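Local structure of phosphate ABC transporter, phosphate-binding protein (Clostridium perfringens, 4Q8R) at residues Ile81-His86 with Asn168-Ile173; Thr85-Pro90 with Ser181-Lys186; Asp101-Lys106 with Glu144-Asn149; Val121-Glu126 with Gly157-Leu162. The protein probably captures phosphate with high affinity outside the cell membrane and delivers it to an ABC-type phosphate transporter. All coordinates share one frame; numbering follows the deposited sequence. Where two conformers were deposited one is given.

Contact 1: Ile81-His86 with Asn168-Ile173; sequences IALITH and NAIGYI. With ZN (zinc ion), chain E.
Within one lobe of the periplasmic-binding-protein fold, 81-86 and 169-173 form an antiparallel strand pair, their short axes 4.5 Å apart at an angle of 155°. Two hydrogen-bonded pairs fix the register. A82 N donates a hydrogen bond to I173 O at 2.8 Å, and I173 N donates one to A82 O at 3.0 Å, each donor lying in the acceptor's carbonyl plane. The second pair is less regular: I84 N reaches G171 O at 2.8 Å from about 30° above the carbonyl plane, whereas G171 N meets I84 O in plane.

I84 has CG1 in the crowded position between backbone N and carbonyl carbon (chi1 53°), which sets CG1 3.5 Å from G171 O, beside a residue without a side chain. The I84 and I173 side chains cross obliquely, with I84 CG2 3.9 Å from I173 CG2. At the start of 81-86, I81 CG2 lies alongside Y172 CB at 3.8 Å. Toward H86 the strands part, and a water accepts from H86 N and donates to A169 O.

Helix 130-139 covers the face of L83 and Y172, whose ring stacks on F135; helix 156-164 covers I84 and I173, and strand 182-187 continues the sheet past 81-86.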
loop_
_atom_site.group_PDB
_atom_site.type_symbol
_atom_site.label_atom_id
_atom_site.label_comp_id
_atom_site.label_asym_id
_atom_site.label_seq_id
_atom_site.Cartn_x
_atom_site.Cartn_y
_atom_site.Cartn_z
ATOM N N ILE A 81 1.598 5.686 -3.464
ATOM C CA ILE A 81 2.549 4.592 -3.660
ATOM C C ILE A 81 3.842 5.271 -4.208
ATOM O O ILE A 81 3.838 5.915 -5.279
ATOM C CB ILE A 81 2.073 3.566 -4.658
ATOM C CG1 ILE A 81 0.752 2.895 -4.156
ATOM C CG2 ILE A 81 3.172 2.519 -4.925
ATOM C CD1 ILE A 81 0.116 2.004 -5.156
ATOM N N ALA A 82 4.908 5.082 -3.469
ATOM C CA ALA A 82 6.235 5.547 -3.845
ATOM C C ALA A 82 6.958 4.459 -4.639
ATOM O O ALA A 82 6.791 3.297 -4.408
ATOM C CB ALA A 82 7.048 5.857 -2.622
ATOM N N LEU A 83 7.764 4.930 -5.581
ATOM C CA LEU A 83 8.740 4.099 -6.300
ATOM C C LEU A 83 10.023 4.363 -5.580
ATOM O O LEU A 83 10.555 5.531 -5.662
ATOM C CB LEU A 83 8.955 4.553 -7.729
ATOM C CG LEU A 83 8.074 4.023 -8.816
ATOM C CD1 LEU A 83 8.284 2.552 -8.912
ATOM C CD2 LEU A 83 6.641 4.391 -8.559
ATOM N N ILE A 84 10.513 3.375 -4.869
ATOM C CA ILE A 84 11.708 3.558 -4.051
ATOM C C ILE A 84 12.938 2.964 -4.694
ATOM O O ILE A 84 12.883 1.863 -5.293
ATOM C CB ILE A 84 11.510 3.028 -2.634
ATOM C CG1 ILE A 84 11.009 1.576 -2.595
ATOM C CG2 ILE A 84 10.524 3.938 -1.904
ATOM C CD1 ILE A 84 11.242 0.944 -1.261
ATOM N N THR A 85 14.056 3.671 -4.524
ATOM C CA THR A 85 15.343 3.207 -4.930
ATOM C C THR A 85 16.220 3.145 -3.696
ATOM O O THR A 85 15.888 3.650 -2.606
ATOM C CB THR A 85 15.981 4.107 -5.997
ATOM O OG1 THR A 85 16.302 5.363 -5.368
ATOM C CG2 THR A 85 15.108 4.363 -7.191
ATOM N N HIS A 86 17.346 2.470 -3.835
ATOM C CA HIS A 86 18.409 2.601 -2.850
ATOM C C HIS A 86 18.821 4.094 -2.713
ATOM O O HIS A 86 18.754 4.875 -3.651
ATOM C CB HIS A 86 19.604 1.776 -3.291
ATOM C CG HIS A 86 20.530 1.392 -2.216
ATOM N ND1 HIS A 86 20.333 0.312 -1.379
ATOM C CD2 HIS A 86 21.705 1.959 -1.826
ATOM C CE1 HIS A 86 21.363 0.189 -0.574
ATOM N NE2 HIS A 86 22.176 1.208 -0.786
ATOM N N ASN A 168 21.085 -1.435 -6.750
ATOM C CA ASN A 168 20.487 -1.326 -8.022
ATOM C C ASN A 168 19.007 -1.652 -8.077
ATOM O O ASN A 168 18.470 -1.755 -9.148
ATOM C CB ASN A 168 21.246 -2.201 -8.985
ATOM C CG ASN A 168 22.663 -1.696 -9.152
ATOM O OD1 ASN A 168 22.860 -0.507 -9.338
ATOM N ND2 ASN A 168 23.612 -2.568 -9.098
ATOM N N ALA A 169 18.392 -1.838 -6.909
ATOM C CA ALA A 169 17.000 -2.225 -6.865
ATOM C C ALA A 169 16.020 -1.049 -7.031
ATOM O O ALA A 169 16.300 0.131 -6.671
ATOM C CB ALA A 169 16.755 -2.906 -5.563
ATOM N N ILE A 170 14.808 -1.377 -7.449
ATOM C CA ILE A 170 13.701 -0.467 -7.491
ATOM C C ILE A 170 12.481 -1.279 -7.017
ATOM O O ILE A 170 12.302 -2.480 -7.400
ATOM C CB ILE A 170 13.505 0.155 -8.861
ATOM C CG1 ILE A 170 12.410 1.203 -8.822
ATOM C CG2 ILE A 170 13.211 -0.906 -9.992
ATOM C CD1 ILE A 170 12.300 2.077 -10.050
ATOM N N GLY A 171 11.641 -0.669 -6.167
ATOM C CA GLY A 171 10.393 -1.312 -5.725
ATOM C C GLY A 171 9.327 -0.272 -5.531
ATOM O O GLY A 171 9.558 0.895 -5.745
ATOM N N TYR A 172 8.132 -0.713 -5.115
ATOM C CA TYR A 172 7.032 0.201 -4.838
ATOM C C TYR A 172 6.434 -0.138 -3.495
ATOM O O TYR A 172 6.353 -1.268 -3.081
ATOM C CB TYR A 172 6.012 0.177 -5.957
ATOM C CG TYR A 172 5.535 -1.231 -6.344
ATOM C CD1 TYR A 172 4.603 -1.935 -5.558
ATOM C CD2 TYR A 172 5.990 -1.840 -7.523
ATOM C CE1 TYR A 172 4.141 -3.191 -5.962
ATOM C CE2 TYR A 172 5.564 -3.100 -7.875
ATOM C CZ TYR A 172 4.670 -3.752 -7.101
ATOM O OH TYR A 172 4.208 -5.001 -7.463
ATOM N N ILE A 173 6.003 0.903 -2.804
ATOM C CA ILE A 173 5.568 0.756 -1.437
ATOM C C ILE A 173 4.739 1.935 -1.000
ATOM O O ILE A 173 4.912 3.042 -1.492
ATOM C CB ILE A 173 6.803 0.641 -0.554
ATOM C CG1 ILE A 173 6.501 0.022 0.782
ATOM C CG2 ILE A 173 7.519 2.015 -0.359
ATOM C CD1 ILE A 173 7.715 -0.372 1.551
HETATM ZN ZN ZN E . 24.078 1.473 -0.018
HETATM O O HOH W 1 18.425 1.717 -6.566
HETATM O O HOH W 2 24.854 -0.573 0.004
HETATM O O HOH W 3 25.419 2.167 -1.287
#

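Contact 2: Thr85-Pro90 with Ser181-Lys186; sequences THKNNP and SVSAVK. With ZN (zinc ion), chain E.
The tight part of this contact is one antiparallel hydrogen-bonded pair, T85 with S183. T85 N donates to S183 O at 2.8 Å, in the carbonyl plane; S183 N answers to T85 O at 3.0 Å, almost straight (176°) but from above that carbonyl plane. With OG1 between backbone N and carbonyl carbon, T85 brings OG1 to 3.5 Å from S183 CB. The other branch, CG2, anti to the carbonyl carbon, meets V185 CG1 at 3.7 Å, the two side chains crossing at about a right angle. V182 adds its CB, 3.7 Å from T85 O.

Past T85 the packing loosens and water enters. The chain folds into a type II turn from H86 to N89, with N88 at positive phi (69°) and a weak N89 N to H86 O bond. One water accepts from K87 N and donates to S181 O; a second donates to N89 O and binds S183 OG weakly. The exposed K87 chain bends at chi2, which lays its CD 3.6 Å from S183 OG, and NZ bonds weakly to D180 O. H86 turns away: ND1 is hydrogen-bonded to V163 O, leaving NE2 to bind zinc at 2.1 Å with two waters.

Strand 182-187 lies between strand 71-86, its antiparallel partner, and the short parallel strand 93-94, with helix 156-164 touching S181 and V182 and W110 against T85.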
loop_
_atom_site.group_PDB
_atom_site.type_symbol
_atom_site.label_atom_id
_atom_site.label_comp_id
_atom_site.label_asym_id
_atom_site.label_seq_id
_atom_site.Cartn_x
_atom_site.Cartn_y
_atom_site.Cartn_z
ATOM N N THR A 85 14.056 3.671 -4.524
ATOM C CA THR A 85 15.343 3.207 -4.930
ATOM C C THR A 85 16.220 3.145 -3.696
ATOM O O THR A 85 15.888 3.650 -2.606
ATOM C CB THR A 85 15.981 4.107 -5.997
ATOM O OG1 THR A 85 16.302 5.363 -5.368
ATOM C CG2 THR A 85 15.108 4.363 -7.191
ATOM N N HIS A 86 17.346 2.470 -3.835
ATOM C CA HIS A 86 18.409 2.601 -2.850
ATOM C C HIS A 86 18.821 4.094 -2.713
ATOM O O HIS A 86 18.754 4.875 -3.651
ATOM C CB HIS A 86 19.604 1.776 -3.291
ATOM C CG HIS A 86 20.530 1.392 -2.216
ATOM N ND1 HIS A 86 20.333 0.312 -1.379
ATOM C CD2 HIS A 86 21.705 1.959 -1.826
ATOM C CE1 HIS A 86 21.363 0.189 -0.574
ATOM N NE2 HIS A 86 22.176 1.208 -0.786
ATOM N N LYS A 87 19.299 4.423 -1.532
ATOM C CA LYS A 87 19.700 5.751 -1.203
ATOM C C LYS A 87 20.857 6.119 -2.165
ATOM O O LYS A 87 21.675 5.275 -2.522
ATOM C CB LYS A 87 20.093 5.758 0.298
ATOM C CG LYS A 87 20.265 7.095 0.861
ATOM C CD LYS A 87 18.937 7.802 1.068
ATOM C CE LYS A 87 19.115 8.878 2.137
ATOM N NZ LYS A 87 17.824 9.610 2.240
ATOM N N ASN A 88 20.904 7.349 -2.628
ATOM C CA ASN A 88 22.005 7.802 -3.499
ATOM C C ASN A 88 22.093 7.222 -4.913
ATOM O O ASN A 88 23.077 7.372 -5.586
ATOM C CB ASN A 88 23.357 7.651 -2.761
ATOM C CG ASN A 88 23.373 8.419 -1.448
ATOM O OD1 ASN A 88 22.805 9.503 -1.361
ATOM N ND2 ASN A 88 23.981 7.844 -0.411
ATOM N N ASN A 89 21.032 6.570 -5.376
ATOM C CA ASN A 89 20.880 6.324 -6.814
ATOM C C ASN A 89 20.764 7.687 -7.512
ATOM O O ASN A 89 19.937 8.529 -7.099
ATOM C CB ASN A 89 19.597 5.544 -7.034
ATOM C CG ASN A 89 19.475 5.013 -8.472
ATOM O OD1 ASN A 89 19.790 5.712 -9.435
ATOM N ND2 ASN A 89 19.003 3.784 -8.608
ATOM N N PRO A 90 21.566 7.954 -8.553
ATOM C CA PRO A 90 21.491 9.227 -9.259
ATOM C C PRO A 90 20.190 9.498 -9.962
ATOM O O PRO A 90 19.898 10.654 -10.280
ATOM C CB PRO A 90 22.650 9.157 -10.255
ATOM C CG PRO A 90 22.931 7.700 -10.410
ATOM C CD PRO A 90 22.658 7.101 -9.076
ATOM N N SER A 181 15.895 5.867 4.876
ATOM C CA SER A 181 16.744 4.750 4.525
ATOM C C SER A 181 16.665 4.388 3.041
ATOM O O SER A 181 17.470 3.616 2.586
ATOM C CB SER A 181 16.387 3.509 5.363
ATOM O OG SER A 181 15.177 2.921 4.945
ATOM N N VAL A 182 15.666 4.925 2.350
ATOM C CA VAL A 182 15.402 4.690 0.929
ATOM C C VAL A 182 15.032 6.025 0.286
ATOM O O VAL A 182 14.838 7.030 0.986
ATOM C CB VAL A 182 14.282 3.628 0.706
ATOM C CG1 VAL A 182 14.695 2.250 1.229
ATOM C CG2 VAL A 182 12.968 4.050 1.316
ATOM N N SER A 183 15.036 6.078 -1.042
ATOM C CA SER A 183 14.702 7.280 -1.794
ATOM C C SER A 183 13.464 7.099 -2.652
ATOM O O SER A 183 13.439 6.226 -3.542
ATOM C CB SER A 183 15.877 7.658 -2.702
ATOM O OG SER A 183 16.961 8.052 -1.884
ATOM N N ALA A 184 12.432 7.892 -2.427
ATOM C CA ALA A 184 11.265 7.869 -3.312
ATOM C C ALA A 184 11.555 8.791 -4.497
ATOM O O ALA A 184 11.913 9.939 -4.296
ATOM C CB ALA A 184 10.028 8.346 -2.589
ATOM N N VAL A 185 11.438 8.306 -5.720
ATOM C CA VAL A 185 11.650 9.109 -6.899
ATOM C C VAL A 185 10.506 10.081 -7.124
ATOM O O VAL A 185 9.400 9.811 -6.705
ATOM C CB VAL A 185 11.891 8.256 -8.184
ATOM C CG1 VAL A 185 13.026 7.274 -7.991
ATOM C CG2 VAL A 185 10.637 7.514 -8.590
ATOM N N LYS A 186 10.761 11.231 -7.745
ATOM C CA LYS A 186 9.667 12.053 -8.250
ATOM C C LYS A 186 9.008 11.267 -9.363
ATOM O O LYS A 186 9.679 10.517 -10.073
ATOM C CB LYS A 186 10.148 13.373 -8.805
ATOM C CG LYS A 186 10.717 14.259 -7.732
ATOM C CD LYS A 186 11.294 15.544 -8.343
ATOM C CE LYS A 186 12.023 16.314 -7.262
ATOM N NZ LYS A 186 12.698 17.489 -7.876
HETATM ZN ZN ZN E . 24.078 1.473 -0.018
HETATM O O HOH W 4 18.802 2.343 0.517
HETATM O O HOH W 5 18.508 8.580 -4.685
HETATM O O HOH W 2 24.854 -0.573 0.004
HETATM O O HOH W 3 25.419 2.167 -1.287
#

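Contact 3: Asp101-Lys106 with Glu144-Asn149; sequences DIYTGK and EELTVN
Y103 presents its ring edge to L146: CD1 of the leucine lies near the ring plane, 3.8 Å from Y103 CD2, the two side chains side by side and pointing the same way. L146 has CG anti to its backbone N (chi1 175°), and this together with chi2 near +60° brings CD1 back toward the helix although CB starts out away from it. The polar core is Y103 O. T147 N donates to Y103 O at 2.8 Å, nearly straight (171°) and in the carbonyl plane, while T147 CG2 packs 3.5 Å from Y103 O. The T104 and E145 side chains lie side by side, pointing the same way, with T104 CG2 4.0 Å from E145 CB. A water donates to T104 O and, at 2.6 Å, to E145 O, bridging the two backbones. T147 OG1, anti to its own backbone N, accepts from N149 N at 3.0 Å, an ST turn.

Inward, Y103 OH bonds to V123 O and the ring meets F135 edge-to-face. The arrangement is that of a helix C-terminus ended by a Schellman motif: G105 takes positive phi (83°), G105 N bonds to I102 O and K106 N weakly to D101 O, while the last helical residue, Y103, gives its carbonyl to the loop after helix 130-139.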
loop_
_atom_site.group_PDB
_atom_site.type_symbol
_atom_site.label_atom_id
_atom_site.label_comp_id
_atom_site.label_asym_id
_atom_site.label_seq_id
_atom_site.Cartn_x
_atom_site.Cartn_y
_atom_site.Cartn_z
ATOM N N ASP A 101 8.249 0.854 -18.613
ATOM C CA ASP A 101 9.368 0.236 -19.347
ATOM C C ASP A 101 10.295 -0.556 -18.469
ATOM O O ASP A 101 10.768 -1.629 -18.869
ATOM C CB ASP A 101 10.183 1.319 -20.056
ATOM C CG ASP A 101 9.492 1.912 -21.243
ATOM O OD1 ASP A 101 8.390 1.447 -21.683
ATOM O OD2 ASP A 101 10.081 2.842 -21.824
ATOM N N ILE A 102 10.574 -0.093 -17.255
ATOM C CA ILE A 102 11.324 -0.872 -16.310
ATOM C C ILE A 102 10.603 -2.154 -15.907
ATOM O O ILE A 102 11.177 -3.263 -15.937
ATOM C CB ILE A 102 11.626 -0.043 -15.017
ATOM C CG1 ILE A 102 12.520 1.191 -15.375
ATOM C CG2 ILE A 102 12.305 -0.864 -13.948
ATOM C CD1 ILE A 102 12.451 2.202 -14.265
ATOM N N TYR A 103 9.353 -2.034 -15.527
ATOM C CA TYR A 103 8.616 -3.189 -14.981
ATOM C C TYR A 103 8.262 -4.218 -16.054
ATOM O O TYR A 103 8.042 -5.375 -15.726
ATOM C CB TYR A 103 7.422 -2.736 -14.141
ATOM C CG TYR A 103 7.858 -2.533 -12.730
ATOM C CD1 TYR A 103 8.474 -1.299 -12.342
ATOM C CD2 TYR A 103 7.716 -3.478 -11.773
ATOM C CE1 TYR A 103 8.981 -1.178 -11.095
ATOM C CE2 TYR A 103 8.203 -3.349 -10.501
ATOM C CZ TYR A 103 8.877 -2.183 -10.166
ATOM O OH TYR A 103 9.402 -2.012 -8.910
ATOM N N THR A 104 8.247 -3.841 -17.305
ATOM C CA THR A 104 7.969 -4.808 -18.366
ATOM C C THR A 104 9.248 -5.325 -18.980
ATOM O O THR A 104 9.200 -6.064 -19.966
ATOM C CB THR A 104 7.066 -4.195 -19.467
ATOM O OG1 THR A 104 7.709 -3.071 -20.080
ATOM C CG2 THR A 104 5.691 -3.777 -18.913
ATOM N N GLY A 105 10.399 -4.869 -18.501
ATOM C CA GLY A 105 11.688 -5.369 -18.963
ATOM C C GLY A 105 12.198 -4.732 -20.249
ATOM O O GLY A 105 13.156 -5.221 -20.858
ATOM N N LYS A 106 11.572 -3.653 -20.721
ATOM C CA LYS A 106 12.070 -2.957 -21.882
ATOM C C LYS A 106 13.376 -2.224 -21.591
ATOM O O LYS A 106 14.347 -2.253 -22.369
ATOM C CB LYS A 106 11.012 -2.039 -22.427
ATOM C CG LYS A 106 11.392 -1.426 -23.739
ATOM C CD LYS A 106 10.557 -0.206 -23.973
ATOM C CE LYS A 106 9.173 -0.637 -24.408
ATOM N NZ LYS A 106 9.322 -1.541 -25.577
ATOM N N GLU A 144 0.705 -10.175 -16.839
ATOM C CA GLU A 144 1.335 -10.956 -17.960
ATOM C C GLU A 144 2.557 -10.298 -18.483
ATOM O O GLU A 144 3.457 -10.975 -18.945
ATOM C CB GLU A 144 0.356 -11.186 -19.133
ATOM C CG GLU A 144 -0.750 -12.148 -18.772
ATOM C CD GLU A 144 -1.968 -11.632 -17.918
ATOM O OE1 GLU A 144 -2.071 -10.461 -17.273
ATOM O OE2 GLU A 144 -2.845 -12.523 -17.902
ATOM N N GLU A 145 2.603 -8.971 -18.333
ATOM C CA GLU A 145 3.678 -8.158 -18.836
ATOM C C GLU A 145 4.831 -7.897 -17.880
ATOM O O GLU A 145 5.860 -7.337 -18.283
ATOM C CB GLU A 145 3.124 -6.876 -19.365
ATOM C CG GLU A 145 2.110 -7.055 -20.477
ATOM C CD GLU A 145 1.501 -5.747 -20.899
ATOM O OE1 GLU A 145 0.847 -5.119 -20.095
ATOM O OE2 GLU A 145 1.676 -5.311 -22.038
ATOM N N LEU A 146 4.659 -8.224 -16.618
ATOM C CA LEU A 146 5.717 -8.016 -15.654
ATOM C C LEU A 146 6.972 -8.816 -16.087
ATOM O O LEU A 146 6.876 -10.025 -16.392
ATOM C CB LEU A 146 5.299 -8.453 -14.311
ATOM C CG LEU A 146 6.287 -8.439 -13.171
ATOM C CD1 LEU A 146 6.712 -7.007 -12.892
ATOM C CD2 LEU A 146 5.651 -9.068 -11.947
ATOM N N THR A 147 8.131 -8.186 -16.115
ATOM C CA THR A 147 9.336 -8.896 -16.438
ATOM C C THR A 147 9.580 -10.168 -15.634
ATOM O O THR A 147 9.402 -10.197 -14.391
ATOM C CB THR A 147 10.629 -8.020 -16.367
ATOM O OG1 THR A 147 11.754 -8.855 -16.648
ATOM C CG2 THR A 147 10.796 -7.355 -15.005
ATOM N N VAL A 148 10.001 -11.212 -16.379
ATOM C CA VAL A 148 10.287 -12.486 -15.776
ATOM C C VAL A 148 11.473 -12.382 -14.845
ATOM O O VAL A 148 11.706 -13.256 -13.977
ATOM C CB VAL A 148 10.521 -13.658 -16.876
ATOM C CG1 VAL A 148 9.394 -13.670 -17.914
ATOM C CG2 VAL A 148 11.823 -13.455 -17.576
ATOM N N ASN A 149 12.265 -11.338 -15.017
ATOM C CA ASN A 149 13.427 -11.147 -14.150
ATOM C C ASN A 149 13.110 -10.351 -12.884
ATOM O O ASN A 149 13.990 -10.060 -12.144
ATOM C CB ASN A 149 14.507 -10.468 -14.960
ATOM C CG ASN A 149 14.994 -11.411 -16.056
ATOM O OD1 ASN A 149 15.169 -12.597 -15.799
ATOM N ND2 ASN A 149 15.270 -10.897 -17.237
HETATM O O HOH W 6 7.152 -7.915 -20.500
#

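Contact 4: Val121-Glu126 with Gly157-Leu162; sequences VVVSRE and GNIKSL. With PO4 (phosphate ion), chain B.
Strand 121-125 and helix 157-162 run almost exactly antiparallel, 171° between their N-to-C directions, with short axes 9.0 Å apart. This is the helix of a beta-alpha-beta crossover: it connects strand 151-153 to strand 169-174, both parallel neighbours of 121-125, and so passes over the strand between them.

The interface is apolar. V123 has CG1 anti to its backbone N (chi1 -167°), which points that methyl at the helix, where it meets I159 CG1 at 3.5 Å and L162 CD2 at 3.7 Å. V123 and I159 slide past each other in opposite directions, so that I159 CD1 ends 3.7 Å from V123 O. I159 CG2 touches R125 CD at 4.1 Å, the two side chains crossing at about a right angle.

Beyond this apolar patch, R125 bends at chi2 and chi3 and is held side-on by E126: NE to OE1 at 2.8 Å and NH2 to OE2 at 2.9 Å, both through syn lone pairs and in the guanidinium plane. G155 N also bonds to E126 OE1. The carboxylate therefore fixes the rotation of the group that meets the bound phosphate, probably the transported ligand, which is also gripped by hydroxyls of S11, T12, S13, S41, S129 and T131. R125 NH1 bonds weakly to O3, whereas R125 NH2 donates to phosphate O2 at 2.8 Å and 163°.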
loop_
_atom_site.group_PDB
_atom_site.type_symbol
_atom_site.label_atom_id
_atom_site.label_comp_id
_atom_site.label_asym_id
_atom_site.label_seq_id
_atom_site.Cartn_x
_atom_site.Cartn_y
_atom_site.Cartn_z
ATOM N N VAL A 121 17.546 -4.065 -10.732
ATOM C CA VAL A 121 16.984 -5.190 -10.020
ATOM C C VAL A 121 15.538 -4.763 -9.765
ATOM O O VAL A 121 15.242 -3.961 -8.847
ATOM C CB VAL A 121 17.771 -5.538 -8.744
ATOM C CG1 VAL A 121 17.069 -6.627 -7.905
ATOM C CG2 VAL A 121 19.213 -5.944 -9.102
ATOM N N VAL A 122 14.640 -5.294 -10.547
ATOM C CA VAL A 122 13.203 -4.972 -10.475
ATOM C C VAL A 122 12.570 -5.787 -9.365
ATOM O O VAL A 122 12.687 -7.021 -9.336
ATOM C CB VAL A 122 12.479 -5.235 -11.833
ATOM C CG1 VAL A 122 11.020 -4.938 -11.726
ATOM C CG2 VAL A 122 13.084 -4.447 -12.950
ATOM N N VAL A 123 11.874 -5.111 -8.449
ATOM C CA VAL A 123 11.207 -5.759 -7.354
ATOM C C VAL A 123 9.711 -5.493 -7.412
ATOM O O VAL A 123 9.269 -4.350 -7.479
ATOM C CB VAL A 123 11.789 -5.403 -5.935
ATOM C CG1 VAL A 123 11.268 -6.338 -4.876
ATOM C CG2 VAL A 123 13.309 -5.400 -5.952
ATOM N N SER A 124 8.948 -6.592 -7.337
ATOM C CA SER A 124 7.496 -6.577 -7.338
ATOM C C SER A 124 7.015 -7.228 -6.067
ATOM O O SER A 124 7.761 -7.969 -5.381
ATOM C CB SER A 124 6.876 -7.358 -8.517
ATOM O OG SER A 124 7.138 -6.696 -9.725
ATOM N N ARG A 125 5.771 -6.877 -5.679
ATOM C CA ARG A 125 5.108 -7.532 -4.594
ATOM C C ARG A 125 4.535 -8.894 -5.104
ATOM O O ARG A 125 4.481 -9.134 -6.320
ATOM C CB ARG A 125 4.005 -6.662 -4.063
ATOM C CG ARG A 125 4.513 -5.495 -3.174
ATOM C CD ARG A 125 5.028 -5.960 -1.820
ATOM N NE ARG A 125 3.998 -6.715 -1.091
ATOM C CZ ARG A 125 2.882 -6.184 -0.555
ATOM N NH1 ARG A 125 2.762 -4.861 -0.452
ATOM N NH2 ARG A 125 1.952 -6.990 -0.053
ATOM N N GLU A 126 4.151 -9.731 -4.161
ATOM C CA GLU A 126 3.495 -11.010 -4.436
ATOM C C GLU A 126 2.086 -10.806 -5.001
ATOM O O GLU A 126 1.449 -9.788 -4.806
ATOM C CB GLU A 126 3.413 -11.816 -3.175
ATOM C CG GLU A 126 2.334 -11.429 -2.148
ATOM C CD GLU A 126 2.539 -10.111 -1.429
ATOM O OE1 GLU A 126 3.623 -9.463 -1.527
ATOM O OE2 GLU A 126 1.575 -9.755 -0.697
ATOM N N GLY A 157 7.154 -4.806 4.091
ATOM C CA GLY A 157 8.424 -4.834 4.841
ATOM C C GLY A 157 9.552 -5.455 4.004
ATOM O O GLY A 157 10.719 -4.996 3.987
ATOM N N ASN A 158 9.209 -6.541 3.299
ATOM C CA ASN A 158 10.199 -7.269 2.522
ATOM C C ASN A 158 10.663 -6.463 1.310
ATOM O O ASN A 158 11.841 -6.483 0.965
ATOM C CB ASN A 158 9.757 -8.673 2.144
ATOM C CG ASN A 158 9.883 -9.641 3.339
ATOM O OD1 ASN A 158 10.758 -9.479 4.200
ATOM N ND2 ASN A 158 9.053 -10.642 3.398
ATOM N N ILE A 159 9.771 -5.736 0.641
ATOM C CA ILE A 159 10.188 -4.974 -0.497
ATOM C C ILE A 159 11.118 -3.825 -0.058
ATOM O O ILE A 159 12.121 -3.541 -0.713
ATOM C CB ILE A 159 9.019 -4.591 -1.407
ATOM C CG1 ILE A 159 9.506 -4.101 -2.796
ATOM C CG2 ILE A 159 8.117 -3.528 -0.815
ATOM C CD1 ILE A 159 8.397 -4.166 -3.894
ATOM N N LYS A 160 10.788 -3.194 1.056
ATOM C CA LYS A 160 11.647 -2.148 1.577
ATOM C C LYS A 160 13.063 -2.734 1.886
ATOM O O LYS A 160 14.073 -2.135 1.525
ATOM C CB LYS A 160 11.049 -1.562 2.865
ATOM C CG LYS A 160 11.813 -0.410 3.483
ATOM C CD LYS A 160 10.978 0.160 4.605
ATOM C CE LYS A 160 11.725 1.270 5.283
ATOM N NZ LYS A 160 10.947 1.870 6.397
ATOM N N SER A 161 13.105 -3.876 2.547
ATOM C CA SER A 161 14.364 -4.510 2.949
ATOM C C SER A 161 15.186 -4.855 1.710
ATOM O O SER A 161 16.394 -4.640 1.677
ATOM C CB SER A 161 14.104 -5.765 3.753
ATOM O OG SER A 161 13.627 -5.474 5.049
ATOM N N LEU A 162 14.547 -5.354 0.675
ATOM C CA LEU A 162 15.300 -5.674 -0.550
ATOM C C LEU A 162 15.983 -4.435 -1.167
ATOM O O LEU A 162 17.194 -4.461 -1.535
ATOM C CB LEU A 162 14.414 -6.441 -1.541
ATOM C CG LEU A 162 15.155 -7.389 -2.481
ATOM C CD1 LEU A 162 16.000 -8.350 -1.686
ATOM C CD2 LEU A 162 14.189 -8.108 -3.412
HETATM P P PO4 B . -0.838 -4.760 0.376
HETATM O O1 PO4 B . -2.152 -5.451 -0.022
HETATM O O2 PO4 B . -0.059 -5.592 1.373
HETATM O O3 PO4 B . -0.050 -4.372 -0.867
HETATM O O4 PO4 B . -1.226 -3.398 1.042
#

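How the contacts relate
Contacts 1, 2 and 4 build on one sheet, and contact 3 lies at the periphery of the same lobe. Contacts 1 and 2 share T85, H86 and strand 71-86, which takes 169-174 on one edge and 182-187 on the other; the zinc ion on the shared H86 belongs to both. Contact 4 adds the next strand, joined to contact 1 by a probable I170–V123 backbone bond, and its helix layer. Contacts 1 and 4 are buried: backbone bonding dominates the first, methyl packing the second, with the R125–E126 salt bridge at the phosphate end. Contacts 2 and 3 are only partly buried. Contact 3, a helix end against a loop, meets contact 4 through the Y103 side chain.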